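Long-range contacts in hypothetical protein, IPT/TIG domain protein (Bacteroides ovatus, PDB 4HW6), which is of unknown function but, as a two-domain protein pairing an IPT/TIG domain with a six-bladed beta-propeller, may bind nutrients, possibly carbohydrate: residues 336-344 against 405-416; 348-357 against 367-375. All blocks are in the same frame, centred on the assembly; numbering follows the deposited sequence.

Interaction 1 of 2, residues 336-344 against 405-416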
loop_
_atom_site.group_PDB
_atom_site.type_symbol
_atom_site.label_atom_id
_atom_site.label_comp_id
_atom_site.label_asym_id
_atom_site.label_seq_id
_atom_site.Cartn_x
_atom_site.Cartn_y
_atom_site.Cartn_z
ATOM N N GLY A 336 6.904 -18.041 1.822
ATOM C CA GLY A 336 7.641 -16.905 2.356
ATOM C C GLY A 336 6.844 -15.653 2.573
ATOM O O GLY A 336 7.253 -14.572 2.139
ATOM N N PRO A 337 5.717 -15.764 3.301
ATOM C CA PRO A 337 4.943 -14.565 3.585
ATOM C C PRO A 337 5.788 -13.639 4.451
ATOM O O PRO A 337 6.372 -14.076 5.441
ATOM C CB PRO A 337 3.751 -15.095 4.366
ATOM C CG PRO A 337 4.234 -16.358 5.016
ATOM C CD PRO A 337 5.169 -16.941 3.969
ATOM N N ASN A 338 5.888 -12.382 4.057
ATOM C CA ASN A 338 6.739 -11.427 4.722
ATOM C C ASN A 338 5.910 -10.338 5.398
ATOM O O ASN A 338 5.255 -10.662 6.396
ATOM C CB ASN A 338 7.875 -10.944 3.813
ATOM C CG ASN A 338 9.151 -11.756 4.041
ATOM O OD1 ASN A 338 10.037 -11.316 4.772
ATOM N ND2 ASN A 338 9.210 -12.983 3.488
ATOM N N GLN A 339 5.898 -9.097 4.919
ATOM C CA GLN A 339 5.110 -8.082 5.587
ATOM C C GLN A 339 3.652 -8.147 5.145
ATOM O O GLN A 339 3.349 -8.521 4.007
ATOM C CB GLN A 339 5.667 -6.684 5.314
ATOM C CG GLN A 339 4.999 -5.620 6.140
ATOM C CD GLN A 339 5.712 -4.274 6.102
ATOM O OE1 GLN A 339 6.464 -3.980 5.173
ATOM N NE2 GLN A 339 5.458 -3.439 7.127
ATOM N N GLY A 340 2.759 -7.874 6.082
ATOM C CA GLY A 340 1.374 -7.621 5.770
ATOM C C GLY A 340 0.788 -6.416 6.455
ATOM O O GLY A 340 1.273 -5.986 7.489
ATOM N N ILE A 341 -0.305 -5.907 5.889
ATOM C CA ILE A 341 -1.005 -4.754 6.431
ATOM C C ILE A 341 -2.506 -4.923 6.301
ATOM O O ILE A 341 -2.999 -5.609 5.415
ATOM C CB ILE A 341 -0.611 -3.453 5.708
ATOM C CG1 ILE A 341 -0.836 -3.591 4.177
ATOM C CG2 ILE A 341 0.840 -3.100 6.028
ATOM C CD1 ILE A 341 -0.739 -2.272 3.447
ATOM N N PHE A 342 -3.234 -4.261 7.191
ATOM C CA PHE A 342 -4.674 -4.226 7.131
ATOM C C PHE A 342 -5.175 -3.052 6.308
ATOM O O PHE A 342 -4.723 -1.922 6.492
ATOM C CB PHE A 342 -5.231 -4.162 8.537
ATOM C CG PHE A 342 -5.046 -5.446 9.309
ATOM C CD1 PHE A 342 -5.940 -6.487 9.152
ATOM C CD2 PHE A 342 -4.000 -5.606 10.195
ATOM C CE1 PHE A 342 -5.788 -7.687 9.853
ATOM C CE2 PHE A 342 -3.839 -6.792 10.887
ATOM C CZ PHE A 342 -4.753 -7.828 10.742
ATOM N N VAL A 343 -6.114 -3.316 5.411
ATOM C CA VAL A 343 -6.664 -2.299 4.547
ATOM C C VAL A 343 -8.188 -2.397 4.559
ATOM O O VAL A 343 -8.759 -3.479 4.363
ATOM C CB VAL A 343 -6.110 -2.445 3.106
ATOM C CG1 VAL A 343 -6.737 -1.418 2.192
ATOM C CG2 VAL A 343 -4.594 -2.317 3.104
ATOM N N LYS A 344 -8.847 -1.272 4.810
ATOM C CA LYS A 344 -10.314 -1.237 4.881
ATOM C C LYS A 344 -10.948 -1.658 3.562
ATOM O O LYS A 344 -10.525 -1.223 2.487
ATOM C CB LYS A 344 -10.795 0.159 5.290
ATOM C CG LYS A 344 -12.106 0.169 6.061
ATOM C CD LYS A 344 -12.269 1.467 6.846
ATOM C CE LYS A 344 -13.051 1.267 8.134
ATOM N NZ LYS A 344 -13.340 2.565 8.807
ATOM N N THR A 405 8.498 -8.048 -0.696
ATOM C CA THR A 405 8.740 -8.308 0.709
ATOM C C THR A 405 8.000 -7.377 1.661
ATOM O O THR A 405 7.383 -7.822 2.618
ATOM C CB THR A 405 10.255 -8.242 0.982
ATOM O OG1 THR A 405 10.911 -9.202 0.140
ATOM C CG2 THR A 405 10.586 -8.544 2.429
ATOM N N SER A 406 8.053 -6.089 1.390
ATOM C CA SER A 406 7.456 -5.086 2.213
ATOM C C SER A 406 6.252 -4.457 1.512
ATOM O O SER A 406 6.134 -4.484 0.267
ATOM C CB SER A 406 8.524 -4.038 2.575
ATOM O OG SER A 406 9.063 -3.435 1.408
ATOM N N ILE A 407 5.338 -3.917 2.307
ATOM C CA ILE A 407 4.110 -3.363 1.799
ATOM C C ILE A 407 3.618 -2.221 2.694
ATOM O O ILE A 407 3.718 -2.263 3.924
ATOM C CB ILE A 407 3.034 -4.464 1.591
ATOM C CG1 ILE A 407 1.776 -3.910 0.920
ATOM C CG2 ILE A 407 2.717 -5.176 2.924
ATOM C CD1 ILE A 407 0.806 -4.998 0.450
ATOM N N ALA A 408 3.069 -1.200 2.054
ATOM C CA ALA A 408 2.393 -0.102 2.743
ATOM C C ALA A 408 1.200 0.361 1.910
ATOM O O ALA A 408 1.196 0.207 0.678
ATOM C CB ALA A 408 3.364 1.047 3.000
ATOM N N TYR A 409 0.155 0.847 2.576
ATOM C CA TYR A 409 -0.994 1.391 1.877
ATOM C C TYR A 409 -1.111 2.863 2.185
ATOM O O TYR A 409 -1.229 3.258 3.346
ATOM C CB TYR A 409 -2.298 0.653 2.247
ATOM C CG TYR A 409 -3.441 1.153 1.404
ATOM C CD1 TYR A 409 -3.559 0.790 0.064
ATOM C CD2 TYR A 409 -4.367 2.035 1.917
ATOM C CE1 TYR A 409 -4.582 1.283 -0.723
ATOM C CE2 TYR A 409 -5.416 2.510 1.131
ATOM C CZ TYR A 409 -5.510 2.127 -0.193
ATOM O OH TYR A 409 -6.540 2.650 -0.974
ATOM N N ASP A 410 -1.093 3.665 1.129
ATOM C CA ASP A 410 -1.166 5.107 1.211
ATOM C C ASP A 410 -2.631 5.481 1.090
ATOM O O ASP A 410 -3.200 5.448 -0.006
ATOM C CB ASP A 410 -0.352 5.683 0.065
ATOM C CG ASP A 410 -0.236 7.193 0.090
ATOM O OD1 ASP A 410 -1.124 7.888 0.641
ATOM O OD2 ASP A 410 0.754 7.675 -0.514
HETATM N N MSE A 411 -3.261 5.795 2.218
HETATM C CA MSE A 411 -4.683 6.156 2.229
HETATM C C MSE A 411 -4.926 7.503 1.548
HETATM O O MSE A 411 -5.986 7.740 0.957
HETATM C CB MSE A 411 -5.214 6.180 3.665
HETATM C CG MSE A 411 -5.254 4.814 4.344
HETATM SE SE MSE A 411 -6.222 4.890 6.032
HETATM C CE MSE A 411 -7.531 6.204 5.521
ATOM N N LYS A 412 -3.949 8.396 1.624
ATOM C CA LYS A 412 -4.122 9.714 1.029
ATOM C C LYS A 412 -4.117 9.642 -0.497
ATOM O O LYS A 412 -4.925 10.279 -1.175
ATOM C CB LYS A 412 -3.038 10.673 1.526
ATOM C CG LYS A 412 -3.145 12.077 0.974
ATOM C CD LYS A 412 -2.398 13.096 1.823
ATOM C CE LYS A 412 -0.909 13.125 1.534
ATOM N NZ LYS A 412 -0.242 14.169 2.368
ATOM N N ARG A 413 -3.203 8.867 -1.041
ATOM C CA ARG A 413 -3.033 8.775 -2.494
ATOM C C ARG A 413 -3.698 7.525 -3.075
ATOM O O ARG A 413 -3.594 7.288 -4.279
ATOM C CB ARG A 413 -1.549 8.810 -2.845
ATOM C CG ARG A 413 -0.850 10.036 -2.278
ATOM C CD ARG A 413 0.615 10.164 -2.667
ATOM N NE ARG A 413 1.209 11.338 -2.022
ATOM C CZ ARG A 413 1.617 11.402 -0.752
ATOM N NH1 ARG A 413 1.556 10.350 0.038
ATOM N NH2 ARG A 413 2.100 12.544 -0.267
ATOM N N LYS A 414 -4.342 6.738 -2.208
ATOM C CA LYS A 414 -5.088 5.520 -2.571
ATOM C C LYS A 414 -4.278 4.550 -3.440
ATOM O O LYS A 414 -4.658 4.236 -4.557
ATOM C CB LYS A 414 -6.400 5.873 -3.282
ATOM C CG LYS A 414 -7.329 6.811 -2.519
ATOM C CD LYS A 414 -7.823 6.230 -1.209
ATOM C CE LYS A 414 -8.925 7.114 -0.613
ATOM N NZ LYS A 414 -8.836 7.248 0.874
ATOM N N CYS A 415 -3.163 4.074 -2.904
ATOM C CA CYS A 415 -2.287 3.150 -3.634
ATOM C C CYS A 415 -1.465 2.340 -2.666
ATOM O O CYS A 415 -1.267 2.750 -1.518
ATOM C CB CYS A 415 -1.379 3.940 -4.588
ATOM S SG CYS A 415 -0.288 5.134 -3.764
ATOM N N PHE A 416 -1.017 1.166 -3.111
ATOM C CA PHE A 416 -0.043 0.392 -2.378
ATOM C C PHE A 416 1.377 0.730 -2.855
ATOM O O PHE A 416 1.590 0.974 -4.058
ATOM C CB PHE A 416 -0.218 -1.102 -2.622
ATOM C CG PHE A 416 -1.463 -1.688 -2.031
ATOM C CD1 PHE A 416 -2.628 -1.733 -2.757
ATOM C CD2 PHE A 416 -1.452 -2.213 -0.746
ATOM C CE1 PHE A 416 -3.778 -2.288 -2.224
ATOM C CE2 PHE A 416 -2.612 -2.767 -0.204
ATOM C CZ PHE A 416 -3.754 -2.807 -0.943
#
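Q339 grips the strand 405-410 twice. Its backbone N donates to T405 O at 3.0 Å. Its side chain then runs out extended, CG anti to the backbone N (chi1 -172°), and carries OE1 to I407 N, 3.1 Å away. The bond is fairly straight (162° at the hydrogen), but the donor stands above the plane of the amide carbonyl. NE2 of the same amide donates to M144 O. A leucine here would probably leave the N-H of buried I407, and M144 O, without these partners. Beside Q339, N338 packs its CB against T405 O, and its ND2 is tied back to G336 O.

Further along, the contact turns apolar. I341 pushes CD1 against the Y409 backbone and CB, 3.5 Å from Y409 CB. The same methyl meets the F416 ring at its edge. V343 uses both branches: CG1 sits 4.1 Å from the centroid of the Y409 ring, squarely over its face in a CH-pi contact, while CG2 reaches F416 CE2 at 3.9 Å. Y409 in turn lays its CD1 over the F416 ring. A hairpin turn with a G1 beta bulge links these two aromatics. There D410 OD1 accepts from R413 N in an Asx motif, and OD2 forms a salt bridge with R413 NH1.

The two strands run almost parallel, 5° apart. Each is the innermost strand of its propeller blade, and the blades are neighbours. On its other side, strand 337-344 pairs with 355-361. Strand 405-410 pairs with 415-420, while S406 and A408 touch M144 in strand 143-146 of the next blade.

Interaction 2 of 2, residues 348-357 against 367-375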
loop_
_atom_site.group_PDB
_atom_site.type_symbol
_atom_site.label_atom_id
_atom_site.label_comp_id
_atom_site.label_asym_id
_atom_site.label_seq_id
_atom_site.Cartn_x
_atom_site.Cartn_y
_atom_site.Cartn_z
ATOM N N TYR A 348 -17.149 -4.573 3.291
ATOM C CA TYR A 348 -17.350 -5.114 4.636
ATOM C C TYR A 348 -17.942 -4.099 5.618
ATOM O O TYR A 348 -17.987 -4.376 6.821
ATOM C CB TYR A 348 -16.026 -5.574 5.249
ATOM C CG TYR A 348 -15.217 -6.606 4.466
ATOM C CD1 TYR A 348 -15.803 -7.391 3.467
ATOM C CD2 TYR A 348 -13.879 -6.828 4.778
ATOM C CE1 TYR A 348 -15.058 -8.344 2.776
ATOM C CE2 TYR A 348 -13.135 -7.770 4.090
ATOM C CZ TYR A 348 -13.731 -8.517 3.080
ATOM O OH TYR A 348 -12.957 -9.464 2.420
ATOM N N ALA A 349 -18.358 -2.932 5.131
ATOM C CA ALA A 349 -18.867 -1.864 6.005
ATOM C C ALA A 349 -19.925 -2.408 6.960
ATOM O O ALA A 349 -20.903 -3.039 6.539
ATOM C CB ALA A 349 -19.441 -0.709 5.180
ATOM N N GLY A 350 -19.694 -2.182 8.249
ATOM C CA GLY A 350 -20.609 -2.596 9.306
ATOM C C GLY A 350 -20.443 -4.014 9.810
ATOM O O GLY A 350 -21.133 -4.423 10.732
ATOM N N GLU A 351 -19.532 -4.782 9.220
ATOM C CA GLU A 351 -19.302 -6.154 9.678
ATOM C C GLU A 351 -18.328 -6.071 10.835
ATOM O O GLU A 351 -17.713 -5.025 11.037
ATOM C CB GLU A 351 -18.813 -7.039 8.522
ATOM C CG GLU A 351 -19.816 -7.033 7.372
ATOM C CD GLU A 351 -19.603 -8.105 6.315
ATOM O OE1 GLU A 351 -20.591 -8.422 5.611
ATOM O OE2 GLU A 351 -18.472 -8.627 6.169
ATOM N N GLU A 352 -18.201 -7.148 11.609
ATOM C CA GLU A 352 -17.300 -7.144 12.768
ATOM C C GLU A 352 -15.869 -6.858 12.339
ATOM O O GLU A 352 -15.121 -6.173 13.046
ATOM C CB GLU A 352 -17.347 -8.472 13.532
ATOM C CG GLU A 352 -18.355 -8.471 14.675
ATOM C CD GLU A 352 -18.200 -9.666 15.592
ATOM O OE1 GLU A 352 -17.063 -10.180 15.727
ATOM O OE2 GLU A 352 -19.220 -10.084 16.186
ATOM N N ASP A 353 -15.490 -7.388 11.181
ATOM C CA ASP A 353 -14.165 -7.103 10.625
ATOM C C ASP A 353 -14.291 -6.347 9.305
ATOM O O ASP A 353 -14.769 -6.881 8.323
ATOM C CB ASP A 353 -13.366 -8.392 10.417
ATOM C CG ASP A 353 -11.885 -8.135 10.222
ATOM O OD1 ASP A 353 -11.468 -6.992 9.918
ATOM O OD2 ASP A 353 -11.101 -9.092 10.379
ATOM N N GLU A 354 -13.851 -5.094 9.298
ATOM C CA GLU A 354 -13.979 -4.252 8.128
ATOM C C GLU A 354 -12.736 -4.246 7.259
ATOM O O GLU A 354 -12.694 -3.486 6.293
ATOM C CB GLU A 354 -14.337 -2.817 8.563
ATOM C CG GLU A 354 -15.777 -2.705 9.056
ATOM C CD GLU A 354 -16.179 -1.280 9.416
ATOM O OE1 GLU A 354 -15.350 -0.568 10.036
ATOM O OE2 GLU A 354 -17.327 -0.889 9.089
ATOM N N TYR A 355 -11.770 -5.125 7.546
ATOM C CA TYR A 355 -10.433 -5.091 6.904
ATOM C C TYR A 355 -10.066 -6.377 6.188
ATOM O O TYR A 355 -10.366 -7.465 6.668
ATOM C CB TYR A 355 -9.328 -4.818 7.938
ATOM C CG TYR A 355 -9.437 -3.450 8.549
ATOM C CD1 TYR A 355 -10.260 -3.236 9.632
ATOM C CD2 TYR A 355 -8.749 -2.370 8.008
ATOM C CE1 TYR A 355 -10.404 -1.976 10.183
ATOM C CE2 TYR A 355 -8.894 -1.099 8.534
ATOM C CZ TYR A 355 -9.707 -0.917 9.637
ATOM O OH TYR A 355 -9.887 0.327 10.203
ATOM N N ASP A 356 -9.404 -6.231 5.038
ATOM C CA ASP A 356 -8.654 -7.305 4.445
ATOM C C ASP A 356 -7.185 -7.169 4.873
ATOM O O ASP A 356 -6.736 -6.085 5.236
ATOM C CB ASP A 356 -8.739 -7.247 2.917
ATOM C CG ASP A 356 -9.987 -7.906 2.355
ATOM O OD1 ASP A 356 -10.500 -8.882 2.935
ATOM O OD2 ASP A 356 -10.453 -7.463 1.274
ATOM N N PHE A 357 -6.450 -8.272 4.825
ATOM C CA PHE A 357 -5.036 -8.313 5.181
ATOM C C PHE A 357 -4.228 -8.599 3.900
ATOM O O PHE A 357 -4.242 -9.727 3.382
ATOM C CB PHE A 357 -4.794 -9.385 6.247
ATOM C CG PHE A 357 -3.403 -9.358 6.845
ATOM C CD1 PHE A 357 -2.989 -8.269 7.636
ATOM C CD2 PHE A 357 -2.529 -10.426 6.665
ATOM C CE1 PHE A 357 -1.722 -8.254 8.214
ATOM C CE2 PHE A 357 -1.275 -10.407 7.247
ATOM C CZ PHE A 357 -0.883 -9.326 8.022
ATOM N N VAL A 367 1.624 -10.462 -4.275
ATOM C CA VAL A 367 0.882 -9.811 -3.223
ATOM C C VAL A 367 -0.433 -10.591 -3.102
ATOM O O VAL A 367 -1.114 -10.839 -4.110
ATOM C CB VAL A 367 0.614 -8.326 -3.535
ATOM C CG1 VAL A 367 -0.223 -7.688 -2.419
ATOM C CG2 VAL A 367 1.943 -7.554 -3.715
ATOM N N ARG A 368 -0.764 -11.009 -1.881
ATOM C CA ARG A 368 -1.916 -11.870 -1.626
ATOM C C ARG A 368 -2.814 -11.204 -0.606
ATOM O O ARG A 368 -2.405 -10.235 0.040
ATOM C CB ARG A 368 -1.464 -13.284 -1.213
ATOM C CG ARG A 368 -0.595 -13.902 -2.306
ATOM C CD ARG A 368 -0.080 -15.297 -2.027
ATOM N NE ARG A 368 -1.114 -16.292 -2.264
ATOM C CZ ARG A 368 -0.955 -17.572 -1.952
ATOM N NH1 ARG A 368 0.200 -17.985 -1.446
ATOM N NH2 ARG A 368 -1.910 -18.443 -2.164
ATOM N N VAL A 369 -4.041 -11.718 -0.474
ATOM C CA VAL A 369 -5.004 -11.168 0.471
ATOM C C VAL A 369 -5.551 -12.282 1.311
ATOM O O VAL A 369 -5.929 -13.329 0.770
ATOM C CB VAL A 369 -6.158 -10.464 -0.244
ATOM C CG1 VAL A 369 -7.060 -9.773 0.772
ATOM C CG2 VAL A 369 -5.629 -9.455 -1.235
ATOM N N LEU A 370 -5.585 -12.059 2.624
ATOM C CA LEU A 370 -6.267 -12.943 3.570
ATOM C C LEU A 370 -7.513 -12.211 4.058
ATOM O O LEU A 370 -7.418 -11.128 4.645
ATOM C CB LEU A 370 -5.322 -13.264 4.733
ATOM C CG LEU A 370 -5.909 -14.080 5.900
ATOM C CD1 LEU A 370 -6.460 -15.431 5.440
ATOM C CD2 LEU A 370 -4.822 -14.267 6.949
ATOM N N THR A 371 -8.676 -12.797 3.816
ATOM C CA THR A 371 -9.936 -12.176 4.200
ATOM C C THR A 371 -10.345 -12.640 5.585
ATOM O O THR A 371 -9.772 -13.606 6.108
ATOM C CB THR A 371 -11.039 -12.506 3.194
ATOM O OG1 THR A 371 -11.375 -13.908 3.293
ATOM C CG2 THR A 371 -10.559 -12.194 1.785
ATOM N N PRO A 372 -11.313 -11.943 6.194
ATOM C CA PRO A 372 -11.741 -12.339 7.533
ATOM C C PRO A 372 -12.318 -13.751 7.637
ATOM O O PRO A 372 -12.246 -14.341 8.702
ATOM C CB PRO A 372 -12.805 -11.306 7.882
ATOM C CG PRO A 372 -12.382 -10.092 7.113
ATOM C CD PRO A 372 -11.878 -10.636 5.799
ATOM N N GLU A 373 -12.849 -14.309 6.558
ATOM C CA GLU A 373 -13.277 -15.712 6.620
ATOM C C GLU A 373 -12.111 -16.702 6.580
ATOM O O GLU A 373 -12.303 -17.899 6.773
ATOM C CB GLU A 373 -14.295 -16.020 5.522
ATOM C CG GLU A 373 -13.748 -16.132 4.108
ATOM C CD GLU A 373 -14.804 -16.593 3.088
ATOM O OE1 GLU A 373 -15.822 -17.174 3.499
ATOM O OE2 GLU A 373 -14.615 -16.373 1.867
ATOM N N GLY A 374 -10.896 -16.208 6.342
ATOM C CA GLY A 374 -9.757 -17.059 6.170
ATOM C C GLY A 374 -9.423 -17.450 4.738
ATOM O O GLY A 374 -8.578 -18.318 4.523
ATOM N N ARG A 375 -9.992 -16.786 3.754
ATOM C CA ARG A 375 -9.692 -17.129 2.361
ATOM C C ARG A 375 -8.467 -16.385 1.874
ATOM O O ARG A 375 -8.310 -15.212 2.167
ATOM C CB ARG A 375 -10.858 -16.823 1.438
ATOM C CG ARG A 375 -10.594 -17.271 0.002
ATOM C CD ARG A 375 -11.813 -17.205 -0.906
ATOM N NE ARG A 375 -12.792 -18.262 -0.632
ATOM C CZ ARG A 375 -12.683 -19.556 -0.984
ATOM N NH1 ARG A 375 -11.619 -20.040 -1.632
ATOM N NH2 ARG A 375 -13.661 -20.389 -0.657
#
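V369 lays CG1 against D356 CB, 3.7 Å away, and its CA makes a CA-H...O contact with F357 O (3.3 Å). L370 N donates to F357 O at 2.8 Å (172° at the hydrogen), and F357 N returns a bond to L370 O. L370 CB packs on F357 CB at 4.2 Å and lies off the edge of the F357 ring, which turns away to the rings of F342 and Y288.

This antiparallel hydrogen-bonded pair belongs to the beta hairpin of strands 355-361 and 366-370, the second and third strands of a propeller blade. The short strands 355-357 and 367-370 run at 134° to each other, well off straight antiparallel.

T371 holds its methyl CG2 beside the backbone N, anti to the carbonyl carbon (chi1 69° for OG1). This sets CG2 alongside D356, packed 3.5 Å from D356 OD1. That oxygen accepts from Y348 OH at 2.6 Å, on the syn side of the carboxylate, and D356 OD2 takes a bond from N345. P372 packs against three residues. Its CD meets Y348 CE2 at 3.6 Å, and its CG lies 3.3 Å from Y355 O. The D353 carboxylate comes against the same CG. D353 OD1 receives Y355 N in an Asx turn and also H281 NE2. From T371 to G374 the chain makes a type I turn. R375 then begins strand 375-380, its N bonded to T371 OG1.

After the N-terminal eight-stranded sheet, strand 109-115 enters the propeller and joins the blade that the C-terminal strands complete, a Velcro-type closure of the ring. Much later the chain reaches strand 337-344. Interaction 2 closes first, pairing 348-357 with 367-375 across only nine intervening residues. Interaction 1 closes later, when 405-416 returns to 336-344 across a loop of 60 residues. Interaction 2 is therefore nested inside interaction 1. Interaction 2 lies within a single blade, while interaction 1 joins that blade to the closing one. They meet where strands 337-344 and 355-361 lie side by side, with V343 N 2.8 Å from D356 O, probably hydrogen-bonded.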